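Putative tetR-family transcriptional regulator (Streptomyces coelicolor, PDB 3FIW) probably binds promoter DNA through an N-terminal helix-turn-helix domain and regulates transcription, as repressors of the TetR family do. Local coordinates at residues Ser47-Ala52 / Val57-Leu62; Thr32-Leu37 / Thr74-Ala79. One frame throughout, in Å; residues are numbered along the deposited sequence.

Both contacts belong to the N-terminal, largely helical DNA-binding part of the chain, and their centres lie about 14 Å apart. Along the sequence interaction 1 is nested inside interaction 2: helix 27-41 comes first, then helix 48-55 and helix 60-63, which meet in interaction 1, and then helix 69-79, which returns to helix 27-41 in interaction 2. Leu-51 joins the two, its CD1 packing 3.7 Å from Ala-34 N. Interaction 1 sits about 27 Å from the centre of the chain and shapes the predicted DNA-reading end, whereas interaction 2, about 13 Å from that centre, holds the first helix against the one that leads toward the C-terminal domain.

Interaction 1: residues Ser47-Ala52 / Val57-Leu62; sequences STRRLA and VEQPSL
Leu-62 packs its CD1 methyl against the flank of helix 48-55, 3.5 Å from Ala-52 N and 3.8 Å from Leu-51 CG; a branched apolar end fits this buried flank. Its CB also meets the CG2 methyl of Thr-48, the two side chains running past each other in opposite senses. Ala-52 suits the middle of this apolar patch because a lone methyl lets the incoming backbone settle close: its CB lies 3.6 Å from Gln-59 CA. Leu-51 carries the packing inward, onto Val-30 and Ala-34 of helix 27-41.

The two segments belong to the predicted helix-turn-helix, in which helix 48-55 would support the short helix 60-63, probably the one offered to DNA, as in TetR relatives. One direct hydrogen bond spans them, from Val-57 N to Ala-52 O at 2.9 Å. It is almost straight at the hydrogen (176°), although the donor stands above the carbonyl plane.

Polar contacts at the more exposed side are less direct. Gln-59, long and polar enough to reach water there, has CG anti to its backbone nitrogen (chi1 -173°) and an extended chain beyond, which lays its amide beside Arg-49, with CD 3.6 Å from Arg-49 CA. A water accepts from Arg-49 N at 2.9 Å and donates to Gln-59 OE1 at 3.3 Å. Ser-47 is the N-cap: its short side chain lets the hydroxyl accept from Arg-50 N in the first turn.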
loop_
_atom_site.group_PDB
_atom_site.type_symbol
_atom_site.label_atom_id
_atom_site.label_comp_id
_atom_site.label_asym_id
_atom_site.label_seq_id
_atom_site.Cartn_x
_atom_site.Cartn_y
_atom_site.Cartn_z
ATOM N N SER A 47 -21.208 4.139 7.134
ATOM C CA SER A 47 -22.395 4.181 6.294
ATOM C C SER A 47 -23.086 5.493 6.550
ATOM O O SER A 47 -22.871 6.151 7.586
ATOM C CB SER A 47 -23.366 3.036 6.593
ATOM O OG SER A 47 -23.753 3.054 7.948
ATOM N N THR A 48 -23.879 5.892 5.575
ATOM C CA THR A 48 -24.734 7.049 5.692
ATOM C C THR A 48 -25.687 6.916 6.873
ATOM O O THR A 48 -25.853 7.867 7.659
ATOM C CB THR A 48 -25.497 7.244 4.390
ATOM O OG1 THR A 48 -24.527 7.240 3.330
ATOM C CG2 THR A 48 -26.249 8.571 4.388
ATOM N N ARG A 49 -26.297 5.748 7.021
ATOM C CA ARG A 49 -27.240 5.598 8.108
ATOM C C ARG A 49 -26.563 5.766 9.479
ATOM O O ARG A 49 -27.112 6.413 10.375
ATOM C CB ARG A 49 -28.155 4.350 7.939
ATOM C CG ARG A 49 -27.887 3.151 8.784
ATOM C CD ARG A 49 -28.879 3.004 9.948
ATOM N NE ARG A 49 -28.558 1.817 10.758
ATOM C CZ ARG A 49 -27.484 1.694 11.556
ATOM N NH1 ARG A 49 -26.612 2.691 11.702
ATOM N NH2 ARG A 49 -27.277 0.565 12.232
ATOM N N ARG A 50 -25.344 5.268 9.615
ATOM C CA ARG A 50 -24.651 5.337 10.883
ATOM C C ARG A 50 -24.181 6.771 11.175
ATOM O O ARG A 50 -24.274 7.245 12.316
ATOM C CB ARG A 50 -23.472 4.365 10.848
ATOM C CG ARG A 50 -23.283 3.567 12.098
ATOM C CD ARG A 50 -22.585 2.289 11.735
ATOM N NE ARG A 50 -22.528 1.379 12.872
ATOM C CZ ARG A 50 -22.085 0.131 12.807
ATOM N NH1 ARG A 50 -21.646 -0.364 11.649
ATOM N NH2 ARG A 50 -22.077 -0.615 13.903
ATOM N N LEU A 51 -23.703 7.469 10.143
ATOM C CA LEU A 51 -23.345 8.862 10.250
ATOM C C LEU A 51 -24.559 9.721 10.623
ATOM O O LEU A 51 -24.462 10.587 11.507
ATOM C CB LEU A 51 -22.684 9.344 8.940
ATOM C CG LEU A 51 -22.367 10.826 8.689
ATOM C CD1 LEU A 51 -21.409 11.420 9.711
ATOM C CD2 LEU A 51 -21.800 10.954 7.303
ATOM N N ALA A 52 -25.693 9.486 9.948
ATOM C CA ALA A 52 -26.928 10.211 10.245
ATOM C C ALA A 52 -27.223 10.137 11.742
ATOM O O ALA A 52 -27.504 11.143 12.387
ATOM C CB ALA A 52 -28.092 9.645 9.461
ATOM N N VAL A 57 -29.709 13.011 12.972
ATOM C CA VAL A 57 -30.592 13.507 11.912
ATOM C C VAL A 57 -31.225 12.353 11.141
ATOM O O VAL A 57 -30.793 11.187 11.264
ATOM C CB VAL A 57 -29.875 14.492 10.927
ATOM C CG1 VAL A 57 -29.319 15.702 11.668
ATOM C CG2 VAL A 57 -28.781 13.809 10.119
ATOM N N GLU A 58 -32.258 12.685 10.369
ATOM C CA GLU A 58 -32.855 11.768 9.387
ATOM C C GLU A 58 -31.846 11.430 8.302
ATOM O O GLU A 58 -31.204 12.333 7.728
ATOM C CB GLU A 58 -34.083 12.404 8.732
ATOM C CG GLU A 58 -35.254 12.653 9.693
ATOM C CD GLU A 58 -35.657 11.382 10.414
ATOM O OE1 GLU A 58 -35.336 11.257 11.622
ATOM O OE2 GLU A 58 -36.260 10.502 9.758
ATOM N N GLN A 59 -31.711 10.137 8.014
ATOM C CA GLN A 59 -30.734 9.690 6.998
ATOM C C GLN A 59 -30.865 10.353 5.602
ATOM O O GLN A 59 -29.833 10.719 5.003
ATOM C CB GLN A 59 -30.702 8.166 6.872
ATOM C CG GLN A 59 -29.593 7.685 5.947
ATOM C CD GLN A 59 -29.726 6.231 5.567
ATOM O OE1 GLN A 59 -29.087 5.765 4.619
ATOM N NE2 GLN A 59 -30.545 5.497 6.308
ATOM N N PRO A 60 -32.109 10.481 5.060
ATOM C CA PRO A 60 -32.268 11.198 3.775
ATOM C C PRO A 60 -31.770 12.649 3.758
ATOM O O PRO A 60 -31.394 13.151 2.710
ATOM C CB PRO A 60 -33.775 11.148 3.534
ATOM C CG PRO A 60 -34.202 9.894 4.268
ATOM C CD PRO A 60 -33.400 9.921 5.516
ATOM N N SER A 61 -31.753 13.320 4.901
ATOM C CA SER A 61 -31.172 14.652 4.968
ATOM C C SER A 61 -29.672 14.713 4.590
ATOM O O SER A 61 -29.187 15.775 4.227
ATOM C CB SER A 61 -31.412 15.288 6.336
ATOM O OG SER A 61 -30.412 14.866 7.233
ATOM N N LEU A 62 -28.967 13.582 4.668
ATOM C CA LEU A 62 -27.566 13.501 4.276
ATOM C C LEU A 62 -27.356 13.294 2.785
ATOM O O LEU A 62 -26.307 13.673 2.281
ATOM C CB LEU A 62 -26.825 12.399 5.040
ATOM C CG LEU A 62 -26.653 12.595 6.551
ATOM C CD1 LEU A 62 -25.758 11.479 7.094
ATOM C CD2 LEU A 62 -26.121 14.000 6.906
HETATM O O HOH W 1 -26.247 4.108 4.663
#

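Interaction 2: residues Thr32-Leu37 / Thr74-Ala79; sequences TEALDL and TAMAQA
Leu-35 and Met-76, the latter present as selenomethionine, lay their side chains alongside each other, pointing opposite ways, where helix 27-41 crosses helix 69-79 within the helical DNA-binding domain of a TetR-type regulator. The short segments stand nearly perpendicular, at -88°, with their axes 9.6 Å apart; the side chains that meet are apolar, and no hydrogen bond spans the two segments.

The tight part is buried. Leu-35 CD2 rests 3.6 Å from Met-76 O and 3.8 Å from Met-76 CB, while Ala-34 CB approaches Met-76 CG to 3.7 Å. Alanine suits that place, since its small methyl admits the long, flexible chain of Met-76 beside the helix backbone. Leu-120 of helix 117-123 packs on both Leu-35 and Met-76, tying the crossing to the body of the protein.

Toward the more open side the contact thins to one pair of methyls, Leu-35 CD1 and Ala-79 CB, 4.0 Å apart. On a face of helix 27-41 turned from helix 69-79, Asp-36 forms a salt bridge with Arg-114. With an alanine in place of Leu-35, both branch methyls would be gone, and this would probably open a gap beside Met-76 CB and take from Ala-79 CB its contact with the leucine methyl.

On the Ala-34 side, Met-76 bends at its last torsion (chi3 61°), which brings the CE methyl 3.8 Å from Ala-34 O.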
loop_
_atom_site.group_PDB
_atom_site.type_symbol
_atom_site.label_atom_id
_atom_site.label_comp_id
_atom_site.label_asym_id
_atom_site.label_seq_id
_atom_site.Cartn_x
_atom_site.Cartn_y
_atom_site.Cartn_z
ATOM N N THR A 32 -16.411 15.963 9.095
ATOM C CA THR A 32 -15.607 15.865 10.309
ATOM C C THR A 32 -16.186 14.799 11.199
ATOM O O THR A 32 -15.458 14.005 11.815
ATOM C CB THR A 32 -15.576 17.240 11.044
ATOM O OG1 THR A 32 -14.768 18.150 10.275
ATOM C CG2 THR A 32 -14.977 17.104 12.438
ATOM N N GLU A 33 -17.513 14.761 11.226
ATOM C CA GLU A 33 -18.242 13.739 11.944
ATOM C C GLU A 33 -18.071 12.332 11.323
ATOM O O GLU A 33 -18.105 11.317 12.035
ATOM C CB GLU A 33 -19.707 14.144 12.013
ATOM C CG GLU A 33 -20.433 13.572 13.219
ATOM C CD GLU A 33 -19.973 14.145 14.567
ATOM O OE1 GLU A 33 -19.685 15.366 14.688
ATOM O OE2 GLU A 33 -19.917 13.338 15.514
ATOM N N ALA A 34 -17.850 12.291 10.013
ATOM C CA ALA A 34 -17.673 11.035 9.296
ATOM C C ALA A 34 -16.306 10.425 9.622
ATOM O O ALA A 34 -16.175 9.203 9.883
ATOM C CB ALA A 34 -17.813 11.302 7.802
ATOM N N LEU A 35 -15.294 11.297 9.643
ATOM C CA LEU A 35 -13.937 10.924 10.003
ATOM C C LEU A 35 -13.832 10.480 11.462
ATOM O O LEU A 35 -13.043 9.559 11.770
ATOM C CB LEU A 35 -12.993 12.072 9.720
ATOM C CG LEU A 35 -12.708 12.403 8.235
ATOM C CD1 LEU A 35 -11.760 13.567 8.132
ATOM C CD2 LEU A 35 -12.153 11.221 7.491
ATOM N N ASP A 36 -14.601 11.122 12.346
ATOM C CA ASP A 36 -14.702 10.672 13.722
ATOM C C ASP A 36 -15.371 9.320 13.829
ATOM O O ASP A 36 -14.913 8.475 14.610
ATOM C CB ASP A 36 -15.459 11.658 14.607
ATOM C CG ASP A 36 -14.659 12.926 14.899
ATOM O OD1 ASP A 36 -13.454 13.051 14.518
ATOM O OD2 ASP A 36 -15.271 13.814 15.524
ATOM N N LEU A 37 -16.441 9.123 13.055
ATOM C CA LEU A 37 -17.114 7.827 12.927
ATOM C C LEU A 37 -16.168 6.728 12.444
ATOM O O LEU A 37 -16.195 5.599 12.967
ATOM C CB LEU A 37 -18.325 7.911 11.979
ATOM C CG LEU A 37 -19.161 6.610 11.875
ATOM C CD1 LEU A 37 -19.930 6.322 13.143
ATOM C CD2 LEU A 37 -20.108 6.653 10.685
ATOM N N THR A 74 -14.935 9.826 -0.820
ATOM C CA THR A 74 -14.078 10.743 -1.575
ATOM C C THR A 74 -13.857 11.982 -0.757
ATOM O O THR A 74 -12.736 12.407 -0.612
ATOM C CB THR A 74 -14.721 11.097 -2.953
ATOM O OG1 THR A 74 -14.832 9.903 -3.717
ATOM C CG2 THR A 74 -13.913 12.113 -3.802
ATOM N N ALA A 75 -14.942 12.563 -0.245
ATOM C CA ALA A 75 -14.911 13.695 0.657
ATOM C C ALA A 75 -14.141 13.448 1.939
ATOM O O ALA A 75 -13.429 14.340 2.377
ATOM C CB ALA A 75 -16.327 14.179 0.993
HETATM N N MSE A 76 -14.336 12.280 2.564
HETATM C CA MSE A 76 -13.588 11.935 3.760
HETATM C C MSE A 76 -12.089 11.837 3.448
HETATM O O MSE A 76 -11.271 12.331 4.216
HETATM C CB MSE A 76 -14.106 10.622 4.346
HETATM C CG MSE A 76 -15.486 10.713 5.018
HETATM SE SE MSE A 76 -16.256 8.989 5.270
HETATM C CE MSE A 76 -14.887 8.200 6.441
ATOM N N ALA A 77 -11.739 11.232 2.301
ATOM C CA ALA A 77 -10.336 11.004 1.926
ATOM C C ALA A 77 -9.599 12.343 1.689
ATOM O O ALA A 77 -8.433 12.493 2.085
ATOM C CB ALA A 77 -10.244 10.102 0.690
ATOM N N GLN A 78 -10.301 13.291 1.057
ATOM C CA GLN A 78 -9.761 14.580 0.776
ATOM C C GLN A 78 -9.540 15.360 2.076
ATOM O O GLN A 78 -8.453 15.913 2.278
ATOM C CB GLN A 78 -10.656 15.362 -0.199
ATOM C CG GLN A 78 -9.993 16.689 -0.698
ATOM C CD GLN A 78 -8.888 16.419 -1.742
ATOM O OE1 GLN A 78 -9.030 15.532 -2.580
ATOM N NE2 GLN A 78 -7.813 17.171 -1.696
ATOM N N ALA A 79 -10.563 15.425 2.943
ATOM C CA ALA A 79 -10.462 16.122 4.259
ATOM C C ALA A 79 -9.344 15.503 5.112
ATOM O O ALA A 79 -8.683 16.190 5.870
ATOM C CB ALA A 79 -11.770 16.039 4.973
#